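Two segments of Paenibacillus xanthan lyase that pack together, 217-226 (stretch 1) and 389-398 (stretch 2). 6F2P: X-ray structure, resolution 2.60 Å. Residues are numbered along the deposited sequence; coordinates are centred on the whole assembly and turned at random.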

ATOM      1  N   PHE A 217      -0.053  -6.301  -8.606  1.00 13.08           N
ATOM      2  CA  PHE A 217      -1.106  -6.869  -9.434  1.00 12.24           C
ATOM      3  C   PHE A 217      -2.146  -7.506  -8.535  1.00 15.12           C
ATOM      4  O   PHE A 217      -1.820  -8.305  -7.661  1.00 14.83           O
ATOM      5  N   VAL A 218      -3.404  -7.157  -8.762  1.00 16.42           N
ATOM      6  CA  VAL A 218      -4.500  -7.724  -7.998  1.00 15.89           C
ATOM      7  C   VAL A 218      -5.477  -8.417  -8.928  1.00 14.86           C
ATOM      8  O   VAL A 218      -5.805  -7.898  -9.988  1.00 18.62           O
ATOM      9  N   GLN A 219      -5.940  -9.593  -8.530  1.00 14.99           N
ATOM     10  CA  GLN A 219      -6.956 -10.303  -9.289  1.00 19.97           C
ATOM     11  C   GLN A 219      -7.910 -10.931  -8.284  1.00 20.48           C
ATOM     12  O   GLN A 219      -7.570 -11.061  -7.104  1.00 17.67           O
ATOM     13  N   HIS A 220      -9.102 -11.294  -8.743  1.00 20.86           N
ATOM     14  CA  HIS A 220     -10.183 -11.730  -7.860  1.00 23.66           C
ATOM     15  C   HIS A 220     -10.472 -10.672  -6.810  1.00 23.47           C
ATOM     16  O   HIS A 220     -10.812 -10.981  -5.663  1.00 24.39           O
ATOM     17  N   THR A 221     -10.303  -9.423  -7.243  1.00 19.65           N
ATOM     18  CA  THR A 221     -10.671  -8.230  -6.493  1.00 19.86           C
ATOM     19  C   THR A 221      -9.776  -7.880  -5.298  1.00 20.55           C
ATOM     20  O   THR A 221      -9.505  -6.703  -5.066  1.00 22.08           O
ATOM     21  N   TYR A 222      -9.309  -8.879  -4.551  1.00 20.86           N
ATOM     22  CA  TYR A 222      -8.616  -8.606  -3.286  1.00 20.19           C
ATOM     23  C   TYR A 222      -7.324  -9.389  -3.054  1.00 18.07           C
ATOM     24  O   TYR A 222      -6.891  -9.512  -1.907  1.00 19.47           O
ATOM     25  N   TYR A 223      -6.707  -9.929  -4.103  1.00 12.54           N
ATOM     26  CA  TYR A 223      -5.563 -10.811  -3.883  1.00 12.36           C
ATOM     27  C   TYR A 223      -4.324 -10.418  -4.668  1.00 12.50           C
ATOM     28  O   TYR A 223      -4.404 -10.053  -5.835  1.00 13.78           O
ATOM     29  N   ALA A 224      -3.180 -10.481  -3.996  1.00 14.02           N
ATOM     30  CA  ALA A 224      -1.890 -10.254  -4.624  1.00 13.39           C
ATOM     31  C   ALA A 224      -1.662 -11.377  -5.622  1.00 13.93           C
ATOM     32  O   ALA A 224      -1.648 -12.543  -5.240  1.00 16.92           O
ATOM     33  N   TYR A 225      -1.492 -11.043  -6.896  1.00 12.28           N
ATOM     34  CA  TYR A 225      -1.499 -12.084  -7.920  1.00 13.80           C
ATOM     35  C   TYR A 225      -0.536 -11.920  -9.098  1.00 18.08           C
ATOM     36  O   TYR A 225      -0.800 -12.454 -10.177  1.00 18.21           O
ATOM     37  N   ASN A 226       0.575 -11.213  -8.897  1.00 15.64           N
ATOM     38  CA  ASN A 226       1.569 -11.065  -9.954  1.00 13.88           C
ATOM     39  C   ASN A 226       2.006 -12.417 -10.503  1.00 16.60           C
ATOM     40  O   ASN A 226       2.131 -12.596 -11.715  1.00 18.34           O
ATOM     41  N   SER A 389      -8.035  -4.690   5.390  1.00 17.28           N
ATOM     42  CA  SER A 389      -9.425  -4.596   4.988  1.00 16.20           C
ATOM     43  C   SER A 389      -9.533  -4.356   3.483  1.00 19.23           C
ATOM     44  O   SER A 389     -10.638  -4.254   2.947  1.00 20.65           O
ATOM     45  N   ARG A 390      -8.389  -4.257   2.809  1.00 16.41           N
ATOM     46  CA  ARG A 390      -8.364  -4.068   1.360  1.00 16.85           C
ATOM     47  C   ARG A 390      -7.939  -5.334   0.606  1.00 22.68           C
ATOM     48  O   ARG A 390      -8.295  -5.528  -0.560  1.00 16.55           O
ATOM     49  N   ILE A 391      -7.167  -6.180   1.281  1.00 21.32           N
ATOM     50  CA  ILE A 391      -6.551  -7.340   0.662  1.00 14.63           C
ATOM     51  C   ILE A 391      -6.840  -8.584   1.488  1.00 21.27           C
ATOM     52  O   ILE A 391      -6.646  -8.577   2.708  1.00 19.14           O
ATOM     53  N   GLY A 392      -7.288  -9.649   0.820  1.00 18.49           N
ATOM     54  CA  GLY A 392      -7.669 -10.881   1.489  1.00 14.24           C
ATOM     55  C   GLY A 392      -6.506 -11.686   2.042  1.00 16.48           C
ATOM     56  O   GLY A 392      -5.390 -11.631   1.514  1.00 14.33           O
ATOM     57  N   ASN A 393      -6.769 -12.440   3.110  1.00 15.42           N
ATOM     58  CA  ASN A 393      -5.725 -13.204   3.782  1.00 13.15           C
ATOM     59  C   ASN A 393      -5.045 -14.201   2.851  1.00 14.45           C
ATOM     60  O   ASN A 393      -3.831 -14.160   2.669  1.00 18.10           O
ATOM     61  N   TYR A 394      -5.835 -15.081   2.251  1.00 15.31           N
ATOM     62  CA  TYR A 394      -5.345 -15.956   1.188  1.00 16.04           C
ATOM     63  C   TYR A 394      -6.534 -16.430   0.376  1.00 18.25           C
ATOM     64  O   TYR A 394      -7.686 -16.298   0.807  1.00 15.32           O
ATOM     65  N   GLU A 395      -6.262 -16.993  -0.794  1.00 14.82           N
ATOM     66  CA  GLU A 395      -7.340 -17.506  -1.615  1.00 12.68           C
ATOM     67  C   GLU A 395      -7.368 -19.020  -1.623  1.00 16.48           C
ATOM     68  O   GLU A 395      -6.357 -19.680  -1.876  1.00 18.79           O
ATOM     69  N   SER A 396      -8.539 -19.573  -1.340  1.00 17.20           N
ATOM     70  CA  SER A 396      -8.754 -20.993  -1.524  1.00 15.26           C
ATOM     71  C   SER A 396     -10.088 -21.198  -2.222  1.00 18.36           C
ATOM     72  O   SER A 396     -11.153 -20.916  -1.656  1.00 20.88           O
ATOM     73  N   ILE A 397     -10.028 -21.647  -3.470  1.00 16.48           N
ATOM     74  CA  ILE A 397     -11.230 -22.062  -4.188  1.00 17.97           C
ATOM     75  C   ILE A 397     -10.957 -23.375  -4.895  1.00 19.73           C
ATOM     76  O   ILE A 397      -9.794 -23.744  -5.089  1.00 20.81           O
ATOM     77  N   ASN A 398     -12.028 -24.075  -5.268  1.00 19.06           N
ATOM     78  CA  ASN A 398     -11.930 -25.354  -5.975  1.00 14.63           C
ATOM     79  C   ASN A 398     -10.943 -26.314  -5.356  1.00 17.05           C
ATOM     80  O   ASN A 398     -10.239 -27.013  -6.083  1.00 22.18           O
TER

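Stretch 1 is a tight hairpin. Two short strands, 217-219 and 223-224, are joined by a loop and held by backbone bonds such as Y225 N to F217 O (2.9 Å). Stretch 2, which has no regular helix or strand, lies against this hairpin, and the contact combines side-chain packing with a backbone hydrogen bond.

The centre of the polar network is E395, which gives up more area to the other stretch than any other residue here. Its CA-to-CB bond points toward stretch 1, and with chi1 at -175° and chi2 at -176°, both t, the chain is fully extended and carries its carboxylate as far as its length allows. Each oxygen finds a donor. H220 ND1 donates to E395 OE1 at 2.3 Å, and Y225 OH donates to E395 OE2 at 2.4 Å. Both bonds are very short, and at 2.60 Å resolution their exact lengths deserve caution. Glutamate suits this buried place because its two oxygens can serve two donors at once.

The two donors reach it differently. H220 has positive backbone angles (56/34) in the loop and points toward stretch 2; its m rotamer (chi1 -69°) brings the ring edge to the carboxylate, with E395 OE1 near the ring plane. The same edge meets a hydrophobic neighbour, H220 CE1 lying 3.9 Å from I397 CD1. I397 reaches it with chi1 p (59°) and chi2 t (-171°). Y225 also points toward stretch 2, but its chi1 of -109° lies between wells; in this setting its OH meets the carboxylate.

Y223 covers the aliphatic part of the same glutamate. Its CA-to-CB bond points away from stretch 2, yet chi1 m (-51°) brings the ring back, so that its end comes nearer. E395 CB sits over one face of the ring, 4.2 Å from the Y223 ring centroid in a CH-pi contact, with Y223 CD2 to E395 CB at 3.9 Å. A broad, flat ring is well suited to this, since it packs against the methylene while the carboxylate bonds elsewhere.

The ring also explains the value of glycine at 392. Y223 CE2 is 3.9 Å from G392 CA, and an ideal CB there would point toward stretch 1 and lie only 2.6 Å from Y223 CE2, a clash. The backbone here also bonds directly: G392 N donates to Y222 O at 2.8 Å, and I391 CA makes a CA-H...O contact with Y222 O at 3.4 Å.

Y222 itself points sideways with chi1 m (-50°), its ring edge meeting the backbone as Y222 CD1 approaches R390 O at 3.4 Å. I391 takes m for both chi1 and chi2, which turns its end nearer stretch 1 and places I391 CD1 4.3 Å from V218 CG2, a buried apolar contact. One water accepts from A224 N at 3.0 Å and donates weakly to G392 O at 3.3 Å, bridging the two backbones.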

ATOM      1  CB  PHE A 217      -0.574  -7.913 -10.406  1.00 16.92           C
ATOM      2  CG  PHE A 217      -1.639  -8.509 -11.285  1.00 17.01           C
ATOM      3  CD1 PHE A 217      -1.968  -7.919 -12.492  1.00 17.51           C
ATOM      4  CD2 PHE A 217      -2.320  -9.650 -10.898  1.00 16.32           C
ATOM      5  CE1 PHE A 217      -2.951  -8.456 -13.294  1.00 19.05           C
ATOM      6  CE2 PHE A 217      -3.308 -10.191 -11.700  1.00 19.83           C
ATOM      7  CZ  PHE A 217      -3.621  -9.592 -12.898  1.00 18.23           C
ATOM      8  CB  VAL A 218      -5.241  -6.631  -7.207  1.00 15.32           C
ATOM      9  CG1 VAL A 218      -6.564  -7.149  -6.651  1.00 11.94           C
ATOM     10  CG2 VAL A 218      -4.354  -6.102  -6.101  1.00 18.29           C
ATOM     11  CB  GLN A 219      -6.317 -11.347 -10.210  1.00 15.93           C
ATOM     12  CG  GLN A 219      -7.280 -12.002 -11.191  1.00 28.14           C
ATOM     13  CD  GLN A 219      -8.061 -11.002 -12.039  1.00 29.78           C
ATOM     14  OE1 GLN A 219      -9.268 -10.842 -11.856  1.00 28.21           O
ATOM     15  NE2 GLN A 219      -7.383 -10.350 -12.985  1.00 21.79           N
ATOM     16  CB  HIS A 220      -9.889 -13.090  -7.233  1.00 16.45           C
ATOM     17  CG  HIS A 220      -9.914 -14.209  -8.224  1.00 24.48           C
ATOM     18  ND1 HIS A 220      -9.887 -15.538  -7.851  1.00 30.50           N
ATOM     19  CD2 HIS A 220      -9.967 -14.202  -9.574  1.00 31.16           C
ATOM     20  CE1 HIS A 220      -9.919 -16.297  -8.932  1.00 20.78           C
ATOM     21  NE2 HIS A 220      -9.965 -15.508  -9.993  1.00 22.29           N
ATOM     22  CB  THR A 221     -12.160  -8.250  -6.081  1.00 24.28           C
ATOM     23  OG1 THR A 221     -12.957  -8.578  -7.223  1.00 23.98           O
ATOM     24  CG2 THR A 221     -12.588  -6.888  -5.573  1.00 24.68           C
ATOM     25  CB  TYR A 222      -9.545  -8.886  -2.095  1.00 19.99           C
ATOM     26  CG  TYR A 222     -10.909  -8.242  -2.179  1.00 24.25           C
ATOM     27  CD1 TYR A 222     -11.059  -6.864  -2.076  1.00 28.00           C
ATOM     28  CD2 TYR A 222     -12.052  -9.013  -2.350  1.00 30.85           C
ATOM     29  CE1 TYR A 222     -12.314  -6.267  -2.145  1.00 33.24           C
ATOM     30  CE2 TYR A 222     -13.311  -8.428  -2.426  1.00 28.76           C
ATOM     31  CZ  TYR A 222     -13.437  -7.057  -2.321  1.00 40.39           C
ATOM     32  OH  TYR A 222     -14.688  -6.476  -2.397  1.00 43.78           O
ATOM     33  CB  TYR A 223      -5.933 -12.285  -4.133  1.00 12.98           C
ATOM     34  CG  TYR A 223      -7.169 -12.678  -3.368  1.00 15.97           C
ATOM     35  CD1 TYR A 223      -8.425 -12.492  -3.921  1.00 20.95           C
ATOM     36  CD2 TYR A 223      -7.091 -13.179  -2.074  1.00 15.97           C
ATOM     37  CE1 TYR A 223      -9.560 -12.803  -3.228  1.00 23.23           C
ATOM     38  CE2 TYR A 223      -8.235 -13.503  -1.366  1.00 16.17           C
ATOM     39  CZ  TYR A 223      -9.468 -13.309  -1.953  1.00 20.54           C
ATOM     40  OH  TYR A 223     -10.628 -13.614  -1.284  1.00 26.97           O
ATOM     41  CB  ALA A 224      -0.805 -10.259  -3.571  1.00 10.91           C
ATOM     42  CB  TYR A 225      -2.923 -12.314  -8.451  1.00 12.87           C
ATOM     43  CG  TYR A 225      -3.507 -13.636  -8.010  1.00 17.34           C
ATOM     44  CD1 TYR A 225      -2.854 -14.837  -8.287  1.00 16.81           C
ATOM     45  CD2 TYR A 225      -4.706 -13.688  -7.316  1.00 15.54           C
ATOM     46  CE1 TYR A 225      -3.383 -16.046  -7.877  1.00 17.71           C
ATOM     47  CE2 TYR A 225      -5.242 -14.890  -6.908  1.00 13.05           C
ATOM     48  CZ  TYR A 225      -4.582 -16.063  -7.190  1.00 15.29           C
ATOM     49  OH  TYR A 225      -5.121 -17.251  -6.768  1.00 16.74           O
ATOM     50  CB  ASN A 226       2.803 -10.314  -9.461  1.00 11.77           C
ATOM     51  CG  ASN A 226       2.480  -8.928  -8.940  1.00 15.32           C
ATOM     52  OD1 ASN A 226       1.536  -8.741  -8.160  1.00 16.30           O
ATOM     53  ND2 ASN A 226       3.270  -7.942  -9.365  1.00 11.66           N
ATOM     54  CB  SER A 389     -10.113  -3.468   5.742  1.00 16.64           C
ATOM     55  OG  SER A 389      -9.513  -2.229   5.416  1.00 20.43           O
ATOM     56  CB  ARG A 390      -7.404  -2.950   0.985  1.00 17.05           C
ATOM     57  CG  ARG A 390      -7.680  -1.615   1.619  1.00 18.66           C
ATOM     58  CD  ARG A 390      -6.556  -0.653   1.270  1.00 23.06           C
ATOM     59  NE  ARG A 390      -5.261  -1.168   1.707  1.00 16.72           N
ATOM     60  CZ  ARG A 390      -4.724  -0.941   2.903  1.00 14.14           C
ATOM     61  NH1 ARG A 390      -5.362  -0.198   3.804  1.00 11.67           N
ATOM     62  NH2 ARG A 390      -3.543  -1.462   3.198  1.00 15.21           N
ATOM     63  CB  ILE A 391      -5.031  -7.155   0.581  1.00 17.16           C
ATOM     64  CG1 ILE A 391      -4.679  -6.020  -0.383  1.00 15.84           C
ATOM     65  CG2 ILE A 391      -4.355  -8.448   0.172  1.00 18.78           C
ATOM     66  CD1 ILE A 391      -4.865  -6.368  -1.838  1.00 14.86           C
ATOM     67  CB  ASN A 393      -6.240 -13.880   5.067  1.00 18.23           C
ATOM     68  CG  ASN A 393      -7.605 -14.553   4.894  1.00 18.94           C
ATOM     69  OD1 ASN A 393      -8.077 -14.774   3.775  1.00 16.28           O
ATOM     70  ND2 ASN A 393      -8.238 -14.890   6.020  1.00 13.88           N
ATOM     71  CB  TYR A 394      -4.620 -17.170   1.757  1.00 16.83           C
ATOM     72  CG  TYR A 394      -5.539 -18.100   2.514  1.00 18.77           C
ATOM     73  CD1 TYR A 394      -6.071 -17.728   3.743  1.00 19.74           C
ATOM     74  CD2 TYR A 394      -5.882 -19.346   2.002  1.00 18.56           C
ATOM     75  CE1 TYR A 394      -6.915 -18.566   4.444  1.00 21.24           C
ATOM     76  CE2 TYR A 394      -6.727 -20.201   2.707  1.00 18.22           C
ATOM     77  CZ  TYR A 394      -7.235 -19.800   3.928  1.00 20.07           C
ATOM     78  OH  TYR A 394      -8.076 -20.623   4.639  1.00 20.35           O
ATOM     79  CB  GLU A 395      -7.251 -16.997  -3.044  1.00 12.66           C
ATOM     80  CG  GLU A 395      -8.442 -17.441  -3.860  1.00 16.56           C
ATOM     81  CD  GLU A 395      -8.351 -17.052  -5.310  1.00 14.87           C
ATOM     82  OE1 GLU A 395      -9.302 -16.405  -5.793  1.00 16.03           O
ATOM     83  OE2 GLU A 395      -7.347 -17.405  -5.965  1.00 12.07           O
ATOM     84  CB  SER A 396      -8.726 -21.723  -0.186  1.00 14.54           C
ATOM     85  OG  SER A 396      -8.933 -23.111  -0.385  1.00 22.19           O
ATOM     86  CB  ILE A 397     -11.669 -21.027  -5.221  1.00 16.75           C
ATOM     87  CG1 ILE A 397     -10.549 -20.781  -6.233  1.00 17.51           C
ATOM     88  CG2 ILE A 397     -12.078 -19.743  -4.533  1.00 14.82           C
ATOM     89  CD1 ILE A 397     -10.822 -19.620  -7.157  1.00 13.12           C
ATOM     90  CB  ASN A 398     -11.534 -25.157  -7.442  1.00 18.43           C
ATOM     91  CG  ASN A 398     -12.272 -24.016  -8.095  1.00 28.20           C
ATOM     92  OD1 ASN A 398     -13.477 -23.836  -7.886  1.00 25.64           O
ATOM     93  ND2 ASN A 398     -11.546 -23.216  -8.879  1.00 27.17           N
TER
HETATM   94  O   HOH W   1      -3.622 -11.745  -1.293  1.00 15.42           O